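Local atomic coordinates of Nsp15 (Middle East respiratory syndrome-related coronavirus, PDB entry 5YVD), a protein that probably cleaves RNA as the uridylate-specific endoribonuclease of the EndoU family and forms a six-subunit assembly. Residues R64-F69 with F83-Y88; P151-F156 with Y191-S196; D205-F210 with K295-V300. All blocks are in the same frame, centred on the assembly; numbering follows the deposited sequence.

Interaction 1: R64-F69 with F83-Y88; sequences RSHPDF and FVLWDY
In the middle domain, His66 and Phe69, on the loop that runs into helix 69-74, pack against Leu85, just before, and Asp87, within, strand 86-87 of the β-hairpin it forms with 92-93. His66 and Leu85 meet tip to tip. His66 CG sits between the backbone N and the carbonyl carbon (chi1 57°), and Leu85 CD2 lies over one face of the imidazole, 3.8 Å from its centroid and offset toward the rim, a CH-pi contact. The imidazole is tied to its own loop by His66 ND1, which donates to Pro67 O at 2.8 Å from above the carbonyl plane.

At the edge of Phe69, CZ is 3.4 Å from Trp86 O, and Leu85 CB lies near the ring plane. Asp87 CB makes an off-centre CH-pi contact, 4.2 Å from the Phe69 centroid. The carboxylate and ring planes are nearly parallel, 6° apart; Asp87 OD2 is salt-bridged to Arg90.

At the far end, the Arg64 guanidinium is anchored by a salt bridge to Asp121. Its cation-pi attraction to Phe83 is weak at most, with Arg64 CZ 5.3 Å from the ring centroid, although Arg64 NH1 comes over the face, 3.8 Å from Phe83 CG.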
loop_
_atom_site.group_PDB
_atom_site.type_symbol
_atom_site.label_atom_id
_atom_site.label_comp_id
_atom_site.label_asym_id
_atom_site.label_seq_id
_atom_site.Cartn_x
_atom_site.Cartn_y
_atom_site.Cartn_z
ATOM N N ARG A 64 -8.098 -20.452 -25.139
ATOM C CA ARG A 64 -7.836 -21.492 -26.134
ATOM C C ARG A 64 -6.682 -22.305 -25.631
ATOM O O ARG A 64 -5.953 -21.843 -24.771
ATOM C CB ARG A 64 -7.434 -20.858 -27.472
ATOM C CG ARG A 64 -6.413 -19.745 -27.295
ATOM C CD ARG A 64 -5.588 -19.414 -28.524
ATOM N NE ARG A 64 -6.303 -18.609 -29.495
ATOM C CZ ARG A 64 -5.771 -17.587 -30.161
ATOM N NH1 ARG A 64 -4.508 -17.204 -29.978
ATOM N NH2 ARG A 64 -6.520 -16.938 -31.032
ATOM N N SER A 65 -6.489 -23.494 -26.168
ATOM C CA SER A 65 -5.332 -24.301 -25.776
ATOM C C SER A 65 -4.058 -23.740 -26.391
ATOM O O SER A 65 -4.083 -23.012 -27.393
ATOM C CB SER A 65 -5.501 -25.752 -26.207
ATOM O OG SER A 65 -5.675 -25.860 -27.613
ATOM N N HIS A 66 -2.933 -24.062 -25.785
ATOM C CA HIS A 66 -1.659 -23.663 -26.359
ATOM C C HIS A 66 -0.564 -24.541 -25.800
ATOM O O HIS A 66 -0.764 -25.169 -24.755
ATOM C CB HIS A 66 -1.369 -22.178 -26.101
ATOM C CG HIS A 66 -1.375 -21.783 -24.659
ATOM N ND1 HIS A 66 -0.254 -21.857 -23.863
ATOM C CD2 HIS A 66 -2.359 -21.275 -23.877
ATOM C CE1 HIS A 66 -0.550 -21.428 -22.647
ATOM N NE2 HIS A 66 -1.822 -21.065 -22.627
ATOM N N PRO A 67 0.587 -24.603 -26.487
ATOM C CA PRO A 67 1.761 -25.299 -25.954
ATOM C C PRO A 67 2.114 -24.796 -24.583
ATOM O O PRO A 67 1.895 -23.628 -24.286
ATOM C CB PRO A 67 2.872 -24.952 -26.944
ATOM C CG PRO A 67 2.167 -24.661 -28.224
ATOM C CD PRO A 67 0.797 -24.132 -27.866
ATOM N N ASP A 68 2.639 -25.668 -23.733
ATOM C CA ASP A 68 2.881 -25.276 -22.344
ATOM C C ASP A 68 4.000 -24.237 -22.291
ATOM O O ASP A 68 4.912 -24.243 -23.120
ATOM C CB ASP A 68 3.186 -26.505 -21.464
ATOM C CG ASP A 68 3.197 -26.174 -19.965
ATOM O OD1 ASP A 68 2.732 -25.062 -19.588
ATOM O OD2 ASP A 68 3.674 -27.026 -19.172
ATOM N N PHE A 69 3.929 -23.351 -21.316
ATOM C CA PHE A 69 4.815 -22.189 -21.279
ATOM C C PHE A 69 6.289 -22.504 -21.431
ATOM O O PHE A 69 7.004 -21.766 -22.120
ATOM C CB PHE A 69 4.599 -21.389 -19.993
ATOM C CG PHE A 69 3.189 -20.923 -19.820
ATOM C CD1 PHE A 69 2.712 -19.875 -20.562
ATOM C CD2 PHE A 69 2.336 -21.568 -18.945
ATOM C CE1 PHE A 69 1.414 -19.460 -20.433
ATOM C CE2 PHE A 69 1.030 -21.149 -18.808
ATOM C CZ PHE A 69 0.569 -20.091 -19.553
ATOM N N PHE A 83 -2.448 -11.333 -29.003
ATOM C CA PHE A 83 -3.095 -12.068 -27.939
ATOM C C PHE A 83 -2.186 -12.071 -26.729
ATOM O O PHE A 83 -1.055 -11.647 -26.786
ATOM C CB PHE A 83 -3.464 -13.513 -28.365
ATOM C CG PHE A 83 -2.279 -14.422 -28.583
ATOM C CD1 PHE A 83 -1.594 -14.409 -29.784
ATOM C CD2 PHE A 83 -1.855 -15.292 -27.591
ATOM C CE1 PHE A 83 -0.500 -15.227 -29.979
ATOM C CE2 PHE A 83 -0.755 -16.119 -27.794
ATOM C CZ PHE A 83 -0.081 -16.085 -28.986
ATOM N N VAL A 84 -2.707 -12.572 -25.632
ATOM C CA VAL A 84 -1.988 -12.590 -24.380
ATOM C C VAL A 84 -2.344 -13.891 -23.693
ATOM O O VAL A 84 -3.467 -14.389 -23.829
ATOM C CB VAL A 84 -2.382 -11.360 -23.535
ATOM C CG1 VAL A 84 -3.461 -11.694 -22.510
ATOM C CG2 VAL A 84 -1.153 -10.742 -22.897
ATOM N N LEU A 85 -1.372 -14.459 -22.996
ATOM C CA LEU A 85 -1.512 -15.786 -22.433
ATOM C C LEU A 85 -1.456 -15.706 -20.932
ATOM O O LEU A 85 -0.470 -15.192 -20.383
ATOM C CB LEU A 85 -0.394 -16.670 -22.947
ATOM C CG LEU A 85 -0.501 -17.136 -24.407
ATOM C CD1 LEU A 85 0.693 -18.017 -24.754
ATOM C CD2 LEU A 85 -1.783 -17.912 -24.681
ATOM N N TRP A 86 -2.514 -16.197 -20.273
ATOM C CA TRP A 86 -2.589 -16.206 -18.797
ATOM C C TRP A 86 -1.982 -17.479 -18.243
ATOM O O TRP A 86 -2.302 -18.570 -18.720
ATOM C CB TRP A 86 -4.031 -16.061 -18.302
ATOM C CG TRP A 86 -4.163 -15.694 -16.838
ATOM C CD1 TRP A 86 -4.655 -16.480 -15.829
ATOM C CD2 TRP A 86 -3.822 -14.439 -16.227
ATOM N NE1 TRP A 86 -4.649 -15.787 -14.630
ATOM C CE2 TRP A 86 -4.137 -14.540 -14.844
ATOM C CE3 TRP A 86 -3.291 -13.237 -16.709
ATOM C CZ2 TRP A 86 -3.923 -13.494 -13.947
ATOM C CZ3 TRP A 86 -3.100 -12.167 -15.793
ATOM C CH2 TRP A 86 -3.409 -12.316 -14.441
ATOM N N ASP A 87 -1.087 -17.315 -17.267
ATOM C CA ASP A 87 -0.559 -18.421 -16.464
ATOM C C ASP A 87 -1.297 -18.517 -15.097
ATOM O O ASP A 87 -1.134 -17.650 -14.206
ATOM C CB ASP A 87 0.946 -18.240 -16.262
ATOM C CG ASP A 87 1.569 -19.384 -15.470
ATOM O OD1 ASP A 87 0.894 -19.906 -14.567
ATOM O OD2 ASP A 87 2.733 -19.743 -15.733
ATOM N N TYR A 88 -2.084 -19.578 -14.931
ATOM C CA TYR A 88 -3.012 -19.646 -13.811
ATOM C C TYR A 88 -2.321 -20.027 -12.506
ATOM O O TYR A 88 -2.767 -19.662 -11.425
ATOM C CB TYR A 88 -4.155 -20.622 -14.093
ATOM C CG TYR A 88 -5.162 -20.159 -15.126
ATOM C CD1 TYR A 88 -4.811 -20.037 -16.464
ATOM C CD2 TYR A 88 -6.473 -19.874 -14.778
ATOM C CE1 TYR A 88 -5.736 -19.634 -17.419
ATOM C CE2 TYR A 88 -7.403 -19.462 -15.731
ATOM C CZ TYR A 88 -7.033 -19.352 -17.058
ATOM O OH TYR A 88 -7.943 -18.950 -18.043
#

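Interaction 2: P151-F156 with Y191-S196; sequences PDYAYF and YTQSRS
Two tyrosines, one from each segment, carry the join: Pro151 packs on Tyr191, and Tyr153 reaches across to the backbone of Thr192.

The apolar part is a CH-pi contact. Pro151 CD stands over the centre of the Tyr191 ring, 3.9 Å from the centroid and 11° off the ring normal. Pro151 CB continues the contact toward the root of the tyrosine, 3.7 Å from Tyr191 CG. The two side chains cross at about a right angle, and Leu71 of helix 69-74 packs on both.

The Tyr153 ring is covered on both faces. Pro151 CG lies over one, offset toward the rim, and the Gln193 backbone faces the other, with Gln193 O above the ring centre. Ser194 OG approaches obliquely, 3.1 Å from Tyr153 CE2.

Among the polar interactions, Tyr153 OH donates to Thr192 O at 2.6 Å. It approaches from above the carbonyl plane, with a C=O...O angle of 134°. Lys70 NZ links both segments through hydrogen bonds with Tyr153 OH, Thr192 OG1 and Ser194 OG, and Ser194 OG is also bonded to Asp68. A further bond lies within the 191-196 segment: Gln193 CG is anti to the carbonyl carbon (chi1 -63°) and the chain bends at chi2, while NE2 turns back to donate to Tyr191 O at 3.2 Å. Gln193 O is bonded by Arg162, on the strand that pairs with 153-156.

The arrangement is consistent with an interface between the middle and endoribonuclease domains. A β-hairpin, strands 153-156 and 159-162, meets an irregular segment through the Tyr153 ring, one face against its own Pro151 and the other against the Gln193 backbone, and through a lysine shared by both sides.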
loop_
_atom_site.group_PDB
_atom_site.type_symbol
_atom_site.label_atom_id
_atom_site.label_comp_id
_atom_site.label_asym_id
_atom_site.label_seq_id
_atom_site.Cartn_x
_atom_site.Cartn_y
_atom_site.Cartn_z
ATOM N N PRO A 151 4.300 -32.182 -28.102
ATOM C CA PRO A 151 3.974 -33.415 -27.363
ATOM C C PRO A 151 2.484 -33.748 -27.324
ATOM O O PRO A 151 1.676 -33.003 -27.846
ATOM C CB PRO A 151 4.490 -33.109 -25.955
ATOM C CG PRO A 151 4.379 -31.613 -25.828
ATOM C CD PRO A 151 4.608 -31.048 -27.201
ATOM N N ASP A 152 2.126 -34.869 -26.710
ATOM C CA ASP A 152 0.718 -35.303 -26.649
ATOM C C ASP A 152 -0.078 -34.647 -25.515
ATOM O O ASP A 152 -0.990 -35.271 -24.938
ATOM C CB ASP A 152 0.625 -36.821 -26.525
ATOM C CG ASP A 152 1.168 -37.538 -27.741
ATOM O OD1 ASP A 152 1.064 -36.982 -28.855
ATOM O OD2 ASP A 152 1.676 -38.668 -27.569
ATOM N N TYR A 153 0.241 -33.378 -25.239
ATOM C CA TYR A 153 -0.515 -32.597 -24.295
ATOM C C TYR A 153 -0.327 -31.103 -24.540
ATOM O O TYR A 153 0.555 -30.682 -25.281
ATOM C CB TYR A 153 -0.054 -32.924 -22.904
ATOM C CG TYR A 153 1.370 -32.462 -22.636
ATOM C CD1 TYR A 153 2.445 -33.334 -22.818
ATOM C CD2 TYR A 153 1.642 -31.155 -22.198
ATOM C CE1 TYR A 153 3.748 -32.927 -22.578
ATOM C CE2 TYR A 153 2.943 -30.737 -21.953
ATOM C CZ TYR A 153 4.001 -31.626 -22.146
ATOM O OH TYR A 153 5.321 -31.241 -21.898
ATOM N N ALA A 154 -1.140 -30.304 -23.864
ATOM C CA ALA A 154 -1.133 -28.851 -24.020
ATOM C C ALA A 154 -1.811 -28.204 -22.806
ATOM O O ALA A 154 -2.388 -28.883 -21.959
ATOM C CB ALA A 154 -1.854 -28.461 -25.314
ATOM N N TYR A 155 -1.747 -26.887 -22.733
ATOM C CA TYR A 155 -2.283 -26.162 -21.609
ATOM C C TYR A 155 -3.608 -25.557 -22.029
ATOM O O TYR A 155 -3.703 -25.043 -23.127
ATOM C CB TYR A 155 -1.295 -25.069 -21.260
ATOM C CG TYR A 155 -1.546 -24.322 -19.977
ATOM C CD1 TYR A 155 -2.308 -23.151 -19.951
ATOM C CD2 TYR A 155 -0.971 -24.753 -18.796
ATOM C CE1 TYR A 155 -2.483 -22.443 -18.771
ATOM C CE2 TYR A 155 -1.159 -24.062 -17.614
ATOM C CZ TYR A 155 -1.905 -22.915 -17.600
ATOM O OH TYR A 155 -2.050 -22.269 -16.401
ATOM N N PHE A 156 -4.628 -25.631 -21.175
ATOM C CA PHE A 156 -5.913 -24.966 -21.460
ATOM C C PHE A 156 -6.622 -24.497 -20.173
ATOM O O PHE A 156 -6.937 -25.316 -19.302
ATOM C CB PHE A 156 -6.824 -25.893 -22.289
ATOM C CG PHE A 156 -8.156 -25.284 -22.668
ATOM C CD1 PHE A 156 -8.230 -24.017 -23.249
ATOM C CD2 PHE A 156 -9.341 -25.997 -22.480
ATOM C CE1 PHE A 156 -9.450 -23.476 -23.600
ATOM C CE2 PHE A 156 -10.567 -25.460 -22.834
ATOM C CZ PHE A 156 -10.623 -24.203 -23.394
ATOM N N TYR A 191 10.161 -35.175 -24.603
ATOM C CA TYR A 191 9.389 -34.145 -23.868
ATOM C C TYR A 191 9.106 -34.476 -22.406
ATOM O O TYR A 191 8.636 -35.565 -22.091
ATOM C CB TYR A 191 8.064 -33.885 -24.555
ATOM C CG TYR A 191 8.169 -33.079 -25.803
ATOM C CD1 TYR A 191 8.402 -31.699 -25.745
ATOM C CD2 TYR A 191 8.019 -33.675 -27.048
ATOM C CE1 TYR A 191 8.489 -30.935 -26.901
ATOM C CE2 TYR A 191 8.102 -32.933 -28.213
ATOM C CZ TYR A 191 8.334 -31.560 -28.143
ATOM O OH TYR A 191 8.410 -30.819 -29.313
ATOM N N THR A 192 9.360 -33.515 -21.516
ATOM C CA THR A 192 8.869 -33.596 -20.138
ATOM C C THR A 192 7.363 -33.576 -20.213
ATOM O O THR A 192 6.817 -33.231 -21.244
ATOM C CB THR A 192 9.357 -32.414 -19.286
ATOM O OG1 THR A 192 9.043 -31.179 -19.942
ATOM C CG2 THR A 192 10.858 -32.498 -19.067
ATOM N N GLN A 193 6.673 -33.944 -19.149
ATOM C CA GLN A 193 5.225 -34.246 -19.272
ATOM C C GLN A 193 4.297 -33.352 -18.471
ATOM O O GLN A 193 3.103 -33.589 -18.456
ATOM C CB GLN A 193 4.957 -35.699 -18.881
ATOM C CG GLN A 193 5.637 -36.696 -19.779
ATOM C CD GLN A 193 4.980 -36.778 -21.123
ATOM O OE1 GLN A 193 3.764 -36.729 -21.241
ATOM N NE2 GLN A 193 5.787 -36.909 -22.152
ATOM N N SER A 194 4.849 -32.358 -17.783
ATOM C CA SER A 194 4.044 -31.335 -17.129
ATOM C C SER A 194 3.066 -31.891 -16.069
ATOM O O SER A 194 1.990 -31.346 -15.880
ATOM C CB SER A 194 3.259 -30.541 -18.198
ATOM O OG SER A 194 4.122 -29.940 -19.167
ATOM N N ARG A 195 3.427 -32.966 -15.378
ATOM C CA ARG A 195 2.577 -33.496 -14.311
ATOM C C ARG A 195 3.011 -32.898 -12.993
ATOM O O ARG A 195 4.031 -32.185 -12.918
ATOM C CB ARG A 195 2.677 -35.019 -14.245
ATOM C CG ARG A 195 2.137 -35.699 -15.480
ATOM C CD ARG A 195 2.410 -37.191 -15.485
ATOM N NE ARG A 195 3.824 -37.466 -15.727
ATOM C CZ ARG A 195 4.313 -38.650 -16.073
ATOM N NH1 ARG A 195 3.497 -39.689 -16.240
ATOM N NH2 ARG A 195 5.629 -38.791 -16.255
ATOM N N SER A 196 2.259 -33.200 -11.945
ATOM C CA SER A 196 2.609 -32.710 -10.614
ATOM C C SER A 196 2.089 -33.655 -9.559
ATOM O O SER A 196 1.385 -34.606 -9.875
ATOM C CB SER A 196 2.001 -31.332 -10.378
ATOM O OG SER A 196 0.638 -31.470 -10.036
#

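Interaction 3: D205-F210 with K295-V300; sequences DMEKDF and KLDDFV
Met206 extends from the first turn of helix 205-212 across the start of helix 296-304, where it meets Leu296, Asp297 and Val300. Its CB lies 3.6 Å from Asp297 OD1. CG is anti to the backbone N (chi1 -161°) and comes 3.8 Å from Leu296 CD2. The sulfur touches two apolar partners: SD is 3.6 Å from Leu296 CG and 3.7 Å from Val300 CG2. The Met206 and Leu296 side chains cross at about a right angle, whereas Met206 and Val300 meet tip to tip. A bend at chi3 then brings CE back beside the carboxylate, 3.8 Å from Asp297 OD1.

This is a near-perpendicular helix-helix contact within the EndoU domain: the local axes are 99° apart and approach to 9.6 Å. Phe218 of helix 215-221 also packs on Met206 and Leu296, and Phe229 of helix 229-234 on Leu296 and Val300, so the methionine belongs to a cluster of four helices.

A polar bond lies beside this cluster. Leu296 N, in the first turn of its helix, donates to Glu207 OE2 at 2.7 Å with an N-H...O angle of 144°. The carboxylate is met from above its plane. Its charge lies at the N-terminal end of the helix, where the helix dipole would be expected to stabilise it; the other oxygen, Glu207 OE1, is salt-bridged to Arg195. Asp297 OD2 is hydrogen-bonded to Ser204 OG, which also accepts from Glu207 N and so links the beginnings of both helices. Leu296 CD2 also rests 3.8 Å from Phe210 CB and approaches the phenylalanine ring obliquely.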
loop_
_atom_site.group_PDB
_atom_site.type_symbol
_atom_site.label_atom_id
_atom_site.label_comp_id
_atom_site.label_asym_id
_atom_site.label_seq_id
_atom_site.Cartn_x
_atom_site.Cartn_y
_atom_site.Cartn_z
ATOM N N ASP A 205 3.263 -48.917 -19.158
ATOM C CA ASP A 205 3.230 -50.061 -18.258
ATOM C C ASP A 205 4.323 -49.996 -17.196
ATOM O O ASP A 205 4.108 -50.316 -16.024
ATOM C CB ASP A 205 3.364 -51.348 -19.057
ATOM C CG ASP A 205 2.053 -51.809 -19.622
ATOM O OD1 ASP A 205 1.000 -51.509 -19.014
ATOM O OD2 ASP A 205 2.096 -52.476 -20.674
ATOM N N MET A 206 5.503 -49.583 -17.617
ATOM C CA MET A 206 6.597 -49.374 -16.688
ATOM C C MET A 206 6.194 -48.362 -15.605
ATOM O O MET A 206 6.391 -48.619 -14.418
ATOM C CB MET A 206 7.848 -48.920 -17.430
ATOM C CG MET A 206 9.116 -49.106 -16.636
ATOM S SD MET A 206 10.462 -48.114 -17.318
ATOM C CE MET A 206 11.093 -49.241 -18.555
ATOM N N GLU A 207 5.604 -47.233 -15.992
ATOM C CA GLU A 207 5.203 -46.233 -14.988
ATOM C C GLU A 207 4.207 -46.817 -13.977
ATOM O O GLU A 207 4.310 -46.545 -12.786
ATOM C CB GLU A 207 4.673 -44.946 -15.650
ATOM C CG GLU A 207 5.760 -44.205 -16.435
ATOM C CD GLU A 207 5.608 -42.679 -16.498
ATOM O OE1 GLU A 207 4.482 -42.166 -16.749
ATOM O OE2 GLU A 207 6.648 -41.991 -16.326
ATOM N N LYS A 208 3.279 -47.651 -14.445
ATOM C CA LYS A 208 2.276 -48.258 -13.554
ATOM C C LYS A 208 2.906 -49.203 -12.547
ATOM O O LYS A 208 2.568 -49.174 -11.346
ATOM C CB LYS A 208 1.211 -49.020 -14.345
ATOM C CG LYS A 208 0.285 -48.137 -15.178
ATOM C CD LYS A 208 -0.778 -48.983 -15.883
ATOM C CE LYS A 208 -1.271 -48.344 -17.169
ATOM N NZ LYS A 208 -2.615 -47.754 -16.945
ATOM N N ASP A 209 3.801 -50.056 -13.039
ATOM C CA ASP A 209 4.454 -50.992 -12.163
ATOM C C ASP A 209 5.233 -50.175 -11.123
ATOM O O ASP A 209 5.211 -50.476 -9.925
ATOM C CB ASP A 209 5.383 -51.933 -12.952
ATOM C CG ASP A 209 4.621 -52.992 -13.767
ATOM O OD1 ASP A 209 3.385 -53.153 -13.612
ATOM O OD2 ASP A 209 5.286 -53.689 -14.555
ATOM N N PHE A 210 5.878 -49.108 -11.584
ATOM C CA PHE A 210 6.697 -48.324 -10.714
ATOM C C PHE A 210 5.903 -47.849 -9.509
ATOM O O PHE A 210 6.382 -47.916 -8.365
ATOM C CB PHE A 210 7.322 -47.133 -11.433
ATOM C CG PHE A 210 8.234 -46.327 -10.545
ATOM C CD1 PHE A 210 9.534 -46.725 -10.318
ATOM C CD2 PHE A 210 7.779 -45.190 -9.902
ATOM C CE1 PHE A 210 10.382 -45.984 -9.487
ATOM C CE2 PHE A 210 8.604 -44.451 -9.082
ATOM C CZ PHE A 210 9.916 -44.846 -8.874
ATOM N N LYS A 295 8.742 -39.199 -18.939
ATOM C CA LYS A 295 8.219 -40.548 -19.072
ATOM C C LYS A 295 9.312 -41.459 -18.544
ATOM O O LYS A 295 10.473 -41.300 -18.915
ATOM C CB LYS A 295 7.931 -40.849 -20.536
ATOM C CG LYS A 295 7.208 -42.161 -20.793
ATOM C CD LYS A 295 5.700 -41.983 -20.780
ATOM C CE LYS A 295 5.178 -41.359 -22.070
ATOM N NZ LYS A 295 5.258 -42.260 -23.254
ATOM N N LEU A 296 8.974 -42.380 -17.648
ATOM C CA LEU A 296 10.010 -43.190 -16.992
ATOM C C LEU A 296 10.762 -44.063 -18.003
ATOM O O LEU A 296 11.977 -44.229 -17.908
ATOM C CB LEU A 296 9.402 -44.058 -15.902
ATOM C CG LEU A 296 10.266 -45.136 -15.248
ATOM C CD1 LEU A 296 11.389 -44.526 -14.427
ATOM C CD2 LEU A 296 9.382 -46.013 -14.384
ATOM N N ASP A 297 10.036 -44.598 -18.978
ATOM C CA ASP A 297 10.653 -45.346 -20.065
ATOM C C ASP A 297 11.735 -44.525 -20.764
ATOM O O ASP A 297 12.804 -45.027 -21.109
ATOM C CB ASP A 297 9.615 -45.742 -21.109
ATOM C CG ASP A 297 8.458 -46.507 -20.528
ATOM O OD1 ASP A 297 8.420 -47.727 -20.742
ATOM O OD2 ASP A 297 7.591 -45.885 -19.877
ATOM N N ASP A 298 11.458 -43.256 -20.985
ATOM C CA ASP A 298 12.442 -42.405 -21.646
ATOM C C ASP A 298 13.699 -42.176 -20.767
ATOM O O ASP A 298 14.848 -42.172 -21.257
ATOM C CB ASP A 298 11.774 -41.089 -22.055
ATOM C CG ASP A 298 10.714 -41.287 -23.139
ATOM O OD1 ASP A 298 10.821 -42.256 -23.927
ATOM O OD2 ASP A 298 9.792 -40.455 -23.228
ATOM N N PHE A 299 13.478 -41.999 -19.468
ATOM C CA PHE A 299 14.580 -41.864 -18.522
ATOM C C PHE A 299 15.419 -43.134 -18.479
ATOM O O PHE A 299 16.639 -43.076 -18.397
ATOM C CB PHE A 299 14.026 -41.578 -17.140
ATOM C CG PHE A 299 15.077 -41.344 -16.091
ATOM C CD1 PHE A 299 15.670 -40.110 -15.959
ATOM C CD2 PHE A 299 15.424 -42.348 -15.200
ATOM C CE1 PHE A 299 16.604 -39.877 -14.976
ATOM C CE2 PHE A 299 16.358 -42.128 -14.207
ATOM C CZ PHE A 299 16.944 -40.886 -14.092
ATOM N N VAL A 300 14.761 -44.281 -18.544
ATOM C CA VAL A 300 15.476 -45.551 -18.555
ATOM C C VAL A 300 16.303 -45.702 -19.855
ATOM O O VAL A 300 17.457 -46.115 -19.849
ATOM C CB VAL A 300 14.504 -46.737 -18.368
ATOM C CG1 VAL A 300 15.216 -48.058 -18.610
ATOM C CG2 VAL A 300 13.906 -46.714 -16.976
#

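The contacts follow one another along the chain, each closing before the next opens, and run from the middle domain into the endoribonuclease domain. Interactions 1 and 2 have centres 13 Å apart and touch directly: His66 O probably pairs with Tyr155 N (2.8 Å), joining the 64-69 loop to strand 153-156. Interactions 2 and 3 are 16 Å apart between centres and are connected by the salt bridge of Arg195 NH1 with Glu207 OE1 (2.7 Å). Interactions 1 and 3 do not touch; their nearest atoms are about 13 Å apart. Interaction 2, which has one segment in each domain, therefore bridges the middle-domain packing and the helix pair of the EndoU domain.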